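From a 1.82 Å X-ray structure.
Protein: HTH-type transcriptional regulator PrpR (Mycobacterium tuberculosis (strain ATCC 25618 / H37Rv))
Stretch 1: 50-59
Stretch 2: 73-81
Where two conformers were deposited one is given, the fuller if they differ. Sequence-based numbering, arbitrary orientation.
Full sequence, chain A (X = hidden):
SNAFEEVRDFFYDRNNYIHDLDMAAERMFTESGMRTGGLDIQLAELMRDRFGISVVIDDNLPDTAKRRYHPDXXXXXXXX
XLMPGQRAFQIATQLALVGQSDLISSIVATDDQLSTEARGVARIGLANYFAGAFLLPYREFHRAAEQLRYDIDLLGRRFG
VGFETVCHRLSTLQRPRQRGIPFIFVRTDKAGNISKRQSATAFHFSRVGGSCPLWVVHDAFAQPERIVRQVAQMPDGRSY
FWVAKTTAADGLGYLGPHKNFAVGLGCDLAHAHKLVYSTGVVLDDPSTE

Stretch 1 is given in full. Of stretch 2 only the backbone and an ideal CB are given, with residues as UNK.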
# COMPACT_ATOMS: atom_id res chain seq x y z
N ARG A 50 13.64 20.04 -6.10
CA ARG A 50 14.01 19.21 -7.24
C ARG A 50 13.19 19.51 -8.48
O ARG A 50 13.72 19.41 -9.60
CB ARG A 50 13.85 17.73 -6.86
CG ARG A 50 14.37 16.74 -7.87
CD ARG A 50 14.03 15.32 -7.44
NE ARG A 50 14.62 14.31 -8.31
CZ ARG A 50 15.67 13.56 -7.97
NH1 ARG A 50 16.23 13.70 -6.78
NH2 ARG A 50 16.14 12.66 -8.83
N PHE A 51 11.90 19.87 -8.34
CA PHE A 51 11.03 20.09 -9.48
C PHE A 51 10.43 21.48 -9.55
O PHE A 51 9.79 21.81 -10.56
CB PHE A 51 9.89 19.07 -9.49
CG PHE A 51 10.36 17.66 -9.53
CD1 PHE A 51 10.46 16.92 -8.36
CD2 PHE A 51 10.75 17.09 -10.72
CE1 PHE A 51 10.92 15.63 -8.39
CE2 PHE A 51 11.21 15.80 -10.76
CZ PHE A 51 11.30 15.07 -9.60
N GLY A 52 10.64 22.32 -8.55
CA GLY A 52 9.97 23.60 -8.56
C GLY A 52 8.48 23.49 -8.38
O GLY A 52 7.76 24.43 -8.71
N ILE A 53 7.99 22.38 -7.84
CA ILE A 53 6.57 22.21 -7.57
C ILE A 53 6.30 22.67 -6.15
O ILE A 53 6.98 22.24 -5.21
CB ILE A 53 6.13 20.76 -7.79
CG1 ILE A 53 6.26 20.40 -9.27
CG2 ILE A 53 4.70 20.55 -7.26
CD1 ILE A 53 6.11 18.94 -9.53
N SER A 54 5.32 23.55 -5.99
CA SER A 54 4.90 24.04 -4.68
C SER A 54 3.73 23.20 -4.18
O SER A 54 2.69 23.13 -4.85
CB SER A 54 4.51 25.52 -4.75
OG SER A 54 5.63 26.34 -5.03
N VAL A 55 3.89 22.59 -3.02
CA VAL A 55 2.82 21.82 -2.39
C VAL A 55 2.08 22.75 -1.43
O VAL A 55 2.71 23.45 -0.63
CB VAL A 55 3.37 20.59 -1.65
CG1 VAL A 55 2.26 19.91 -0.86
CG2 VAL A 55 4.04 19.63 -2.62
N VAL A 56 0.76 22.77 -1.53
CA VAL A 56 -0.08 23.58 -0.65
C VAL A 56 -1.21 22.72 -0.13
O VAL A 56 -1.81 21.93 -0.87
CB VAL A 56 -0.62 24.83 -1.38
CG1 VAL A 56 -1.39 24.43 -2.63
CG2 VAL A 56 -1.48 25.66 -0.45
N ILE A 57 -1.50 22.85 1.16
CA ILE A 57 -2.61 22.14 1.77
C ILE A 57 -3.87 22.97 1.55
O ILE A 57 -3.86 24.18 1.81
CB ILE A 57 -2.35 21.90 3.26
CG1 ILE A 57 -1.03 21.15 3.47
CG2 ILE A 57 -3.54 21.18 3.91
CD1 ILE A 57 -0.89 19.85 2.69
N ASP A 58 -4.95 22.35 1.09
CA ASP A 58 -6.10 23.16 0.69
C ASP A 58 -7.41 22.45 0.99
O ASP A 58 -7.47 21.22 1.08
CB ASP A 58 -6.03 23.49 -0.81
CG ASP A 58 -6.62 24.85 -1.14
OD1 ASP A 58 -7.04 25.58 -0.21
OD2 ASP A 58 -6.65 25.19 -2.35
N ASP A 59 -8.46 23.24 1.15
CA ASP A 59 -9.81 22.71 1.21
C ASP A 59 -10.49 22.99 -0.13
O ASP A 59 -9.89 23.57 -1.04
CB ASP A 59 -10.58 23.29 2.40
CG ASP A 59 -10.63 24.80 2.39
OD1 ASP A 59 -9.73 25.45 1.81
OD2 ASP A 59 -11.58 25.35 2.98
N UNK A 73 1.18 26.15 -13.42
CA UNK A 73 1.99 26.92 -12.48
C UNK A 73 2.73 26.01 -11.50
O UNK A 73 3.34 26.51 -10.54
CB UNK A 73 1.11 27.91 -11.71
N UNK A 74 2.69 24.69 -11.71
CA UNK A 74 3.43 23.71 -10.91
C UNK A 74 3.09 23.81 -9.43
O UNK A 74 3.95 23.97 -8.56
CB UNK A 74 4.94 23.90 -11.11
N UNK A 75 1.79 23.71 -9.14
CA UNK A 75 1.29 23.70 -7.77
C UNK A 75 0.55 22.40 -7.55
O UNK A 75 -0.30 22.02 -8.36
CB UNK A 75 0.39 24.90 -7.49
N UNK A 76 0.84 21.72 -6.43
CA UNK A 76 0.10 20.53 -6.05
C UNK A 76 -0.72 20.87 -4.81
O UNK A 76 -0.14 21.14 -3.75
CB UNK A 76 1.04 19.35 -5.80
N UNK A 77 -2.04 20.86 -4.94
CA UNK A 77 -2.93 21.02 -3.80
C UNK A 77 -3.25 19.66 -3.19
O UNK A 77 -3.54 18.70 -3.91
CB UNK A 77 -4.22 21.74 -4.22
N UNK A 78 -3.17 19.58 -1.87
CA UNK A 78 -3.35 18.34 -1.14
C UNK A 78 -4.43 18.59 -0.10
O UNK A 78 -4.41 19.62 0.58
CB UNK A 78 -2.05 17.86 -0.50
N UNK A 79 -5.37 17.65 0.01
CA UNK A 79 -6.56 17.86 0.84
C UNK A 79 -6.20 18.05 2.31
O UNK A 79 -5.46 17.26 2.89
CB UNK A 79 -7.52 16.68 0.69
N UNK A 80 -6.78 19.09 2.91
CA UNK A 80 -6.49 19.44 4.30
C UNK A 80 -7.00 18.39 5.29
O UNK A 80 -6.47 18.28 6.39
CB UNK A 80 -7.11 20.80 4.63
N UNK A 81 -8.04 17.64 4.92
CA UNK A 81 -8.58 16.67 5.87
C UNK A 81 -7.73 15.40 5.96
O UNK A 81 -8.06 14.51 6.75
CB UNK A 81 -10.01 16.30 5.48

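The two stretches run parallel as neighbouring strands, with ladder hydrogen bonds from S54 N to the O of position 74 (2.9 Å) through to the N of position 80 and D58 O (2.9 Å).

Position 73 precedes the strand. Its CB has nothing of stretch 1 within 5.5 Å. The residue is T73, which makes no contact here.

Position 74 has positive phi (58/55), which favours glycine, asparagine or aspartate. Its CB, however, points toward stretch 1, 3.7 Å from G52 O, and the carbonyl of F51 lies further along. A long donor could reach it. The residue is K74. Its chain extends past G52, and NZ donates to F51 O at 3.1 Å. G52 also has positive phi, and a CB there would clash with K74 NZ at 2.6 Å.

Position 75 has strand angles and shares a face with S54 and V56. A beta-branched or other modest apolar residue would suit it, and threonine is possible. It is V75, whose CG1 packs on V56 CG1 at 3.7 Å.

Position 76 points to the other face, where I53 and V55 offer methyl groups. The CB lies 4.1 Å from I53 CG2. Leucine, isoleucine, valine or methionine would all fit. L76 is found, with CB against I53 CG2 and CD2 4.4 Å from V55 CG2.

Position 77 returns to the face of V56. Its CB is 4.2 Å from D58 CB, and the carboxylate of D58 offers a negative charge. Arginine or lysine would suit best; a polar donor such as glutamine is also conceivable. The residue is R77. Its CG packs on V56 CG1 at 3.4 Å, and its NE forms a salt bridge with D58 OD2 at 2.7 Å, a hydrogen bond lying near the guanidinium plane.

Position 78 lies between V55 and I57 on their face, with CB 3.9 Å from I57 CD1. An apolar residue is expected, and beta-branching suits the strand. V78 fills it: CG2 meets V55 CG1 at 4.0 Å, and CB meets I57 CD1.

Position 79 points away, its CB 4.6 Å from D58 O. Stretch 1 hardly restricts it. It is A79.

Position 80 leaves the strand. Its CB is 3.7 Å from I57 CG2 and near D59, with room beyond. Many residues would do, including aromatic or polar ones. H80 lays one ring face under D59 CB, a CH-pi contact of 3.8 Å from that atom to the ring centroid.

Position 81 has no stretch 1 atom within 5.5 Å of CB. It is W81, which makes no contact.

Stretch 2 (73-81) TKVLRVAHW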
# COMPACT_ATOMS: atom_id res chain seq x y z
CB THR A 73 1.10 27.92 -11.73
OG1 THR A 73 1.89 28.70 -10.83
CG2 THR A 73 0.02 27.19 -10.94
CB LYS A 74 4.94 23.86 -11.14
CG LYS A 74 5.36 23.64 -12.59
CD LYS A 74 6.86 23.40 -12.71
CE LYS A 74 7.65 24.57 -12.15
NZ LYS A 74 9.11 24.30 -12.19
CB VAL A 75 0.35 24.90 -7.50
CG1 VAL A 75 -0.42 24.67 -6.18
CG2 VAL A 75 1.14 26.19 -7.44
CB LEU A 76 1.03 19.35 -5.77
CG LEU A 76 0.29 18.10 -5.25
CD1 LEU A 76 -0.63 17.53 -6.33
CD2 LEU A 76 1.28 17.04 -4.78
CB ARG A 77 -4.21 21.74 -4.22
CG ARG A 77 -3.96 23.20 -4.52
CD ARG A 77 -5.08 23.79 -5.36
NE ARG A 77 -6.36 23.76 -4.65
CZ ARG A 77 -7.53 23.55 -5.25
NH1 ARG A 77 -7.58 23.33 -6.56
NH2 ARG A 77 -8.65 23.55 -4.54
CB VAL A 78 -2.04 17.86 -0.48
CG1 VAL A 78 -2.27 16.61 0.37
CG2 VAL A 78 -0.97 17.61 -1.55
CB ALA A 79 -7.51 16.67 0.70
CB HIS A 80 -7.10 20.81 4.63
CG HIS A 80 -8.58 20.75 4.87
ND1 HIS A 80 -9.48 20.39 3.88
CD2 HIS A 80 -9.31 20.96 5.99
CE1 HIS A 80 -10.70 20.40 4.39
NE2 HIS A 80 -10.63 20.75 5.66
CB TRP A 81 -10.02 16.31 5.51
CG TRP A 81 -10.25 15.89 4.09
CD1 TRP A 81 -10.57 16.70 3.03
CD2 TRP A 81 -10.19 14.56 3.56
NE1 TRP A 81 -10.71 15.95 1.89
CE2 TRP A 81 -10.48 14.63 2.19
CE3 TRP A 81 -9.93 13.30 4.13
CZ2 TRP A 81 -10.51 13.50 1.37
CZ3 TRP A 81 -9.96 12.18 3.32
CH2 TRP A 81 -10.25 12.29 1.95
O HOH W 1 5.60 26.17 -8.28
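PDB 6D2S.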